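PDB 4WRI: okadaic acid binding protein 2-alpha from Halichondria okadai, which binds the polyether toxin okadaic acid in a pocket within its helical fold, and is implicated in accumulating this cytotoxin in the sponge. Local coordinates for residues 176-179 with 180-183. Sequence-based numbering, arbitrary orientation.
Sequences QDNT and THPF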
loop_
_atom_site.group_PDB
_atom_site.type_symbol
_atom_site.label_atom_id
_atom_site.label_comp_id
_atom_site.label_asym_id
_atom_site.label_seq_id
_atom_site.Cartn_x
_atom_site.Cartn_y
_atom_site.Cartn_z
ATOM N N GLN A 176 -1.277 15.169 5.736
ATOM C CA GLN A 176 -1.148 15.210 7.186
ATOM C C GLN A 176 -2.441 15.471 7.926
ATOM O O GLN A 176 -2.686 14.881 8.966
ATOM C CB GLN A 176 -0.136 16.286 7.590
ATOM C CG GLN A 176 1.261 16.003 7.101
ATOM C CD GLN A 176 1.798 14.696 7.661
ATOM O OE1 GLN A 176 2.029 14.566 8.857
ATOM N NE2 GLN A 176 1.970 13.715 6.800
ATOM N N ASP A 177 -3.287 16.346 7.381
ATOM C CA ASP A 177 -4.354 16.913 8.219
ATOM C C ASP A 177 -5.776 16.797 7.717
ATOM O O ASP A 177 -6.710 17.117 8.450
ATOM C CB ASP A 177 -4.049 18.380 8.549
ATOM C CG ASP A 177 -2.702 18.554 9.236
ATOM O OD1 ASP A 177 -2.464 17.885 10.260
ATOM O OD2 ASP A 177 -1.886 19.323 8.706
ATOM N N ASN A 178 -5.951 16.325 6.488
ATOM C CA ASN A 178 -7.300 16.125 5.977
ATOM C C ASN A 178 -7.838 14.744 6.364
ATOM O O ASN A 178 -7.537 13.741 5.703
ATOM C CB ASN A 178 -7.328 16.323 4.464
ATOM C CG ASN A 178 -8.737 16.250 3.890
ATOM O OD1 ASN A 178 -9.645 15.691 4.501
ATOM N ND2 ASN A 178 -8.904 16.787 2.682
ATOM N N THR A 179 -8.625 14.675 7.433
ATOM C CA THR A 179 -9.040 13.385 7.968
ATOM C C THR A 179 -10.349 12.876 7.387
ATOM O O THR A 179 -10.748 11.762 7.663
ATOM C CB THR A 179 -9.156 13.380 9.496
ATOM O OG1 THR A 179 -10.262 14.209 9.908
ATOM C CG2 THR A 179 -7.869 13.880 10.136
ATOM N N THR A 180 -11.028 13.686 6.595
ATOM C CA THR A 180 -12.351 13.286 6.142
ATOM C C THR A 180 -12.400 12.885 4.659
ATOM O O THR A 180 -13.382 12.259 4.229
ATOM C CB THR A 180 -13.376 14.418 6.379
ATOM O OG1 THR A 180 -12.927 15.583 5.690
ATOM C CG2 THR A 180 -13.558 14.726 7.886
ATOM N N HIS A 181 -11.382 13.251 3.877
ATOM C CA HIS A 181 -11.399 12.944 2.432
ATOM C C HIS A 181 -11.440 11.436 2.174
ATOM O O HIS A 181 -10.783 10.676 2.879
ATOM C CB HIS A 181 -10.180 13.522 1.724
ATOM C CG HIS A 181 -10.325 13.570 0.235
ATOM N ND1 HIS A 181 -10.166 12.463 -0.580
ATOM C CD2 HIS A 181 -10.676 14.591 -0.581
ATOM C CE1 HIS A 181 -10.380 12.814 -1.833
ATOM N NE2 HIS A 181 -10.696 14.098 -1.863
ATOM N N PRO A 182 -12.228 10.983 1.177
ATOM C CA PRO A 182 -12.280 9.542 0.903
ATOM C C PRO A 182 -10.930 8.892 0.534
ATOM O O PRO A 182 -10.833 7.686 0.727
ATOM C CB PRO A 182 -13.260 9.455 -0.274
ATOM C CG PRO A 182 -14.184 10.616 -0.011
ATOM C CD PRO A 182 -13.300 11.710 0.464
ATOM N N PHE A 183 -9.945 9.655 0.074
ATOM C CA PHE A 183 -8.663 9.060 -0.291
ATOM C C PHE A 183 -7.961 8.501 0.953
ATOM O O PHE A 183 -7.030 7.706 0.830
ATOM C CB PHE A 183 -7.755 10.053 -1.006
ATOM C CG PHE A 183 -8.215 10.445 -2.385
ATOM C CD1 PHE A 183 -9.243 9.778 -3.035
ATOM C CD2 PHE A 183 -7.570 11.477 -3.048
ATOM C CE1 PHE A 183 -9.628 10.164 -4.317
ATOM C CE2 PHE A 183 -7.955 11.871 -4.313
ATOM C CZ PHE A 183 -8.988 11.207 -4.955
HETATM O O HOH W 1 -11.132 17.714 6.780
#
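Asn178 and His181 both hold CG opposite the backbone nitrogen (chi1 -175° and -164°), and the turn between them places the Asn178 amide beside His181, with ND2 of Asn178 3.6 Å from CB of His181. The same extension brings OD1 of Asn178 to the amides of the residues that follow, where it accepts two hydrogens. Thr180 N donates to Asn178 OD1 at 3.2 Å, closing an Asx turn, with the donor in the carbonyl plane. His181 N, 3.1 Å from the same Asn178 OD1, instead approaches from above that plane, 41° out of it. One oxygen thus grips two successive peptide nitrogens from different directions, which should restrain the bend and the rotation of the amide. A water hydrogen-bonded to Thr180 OG1 at 3.0 Å adds a weak third donation to OD1, consistent with a site at the surface.

The imidazole is anchored separately. Phe183 N donates to His181 ND1 at 2.9 Å from within the ring plane, so ND1 serves as acceptor. CD of Pro182 lies 3.3 Å above one face of the His181 ring, offset toward its rim, while CE1 of His181 stands 3.2 Å above the centre of the Phe183 ring. Bond and packing together would limit rotation of the imidazole.

The turn follows helix 169-174, whose Phe171 ring meets that of His181. Asp175 OD2 accepts a hydrogen bond from Asn178 N, and ND2 of Asn184 bonds the carbonyls of Asn178 and His181. Beyond the turn, Phe183 packs on helix 148-152, whereas Thr179 touches His12 of helix 11-27; the segment therefore joins these helices at the protein's periphery.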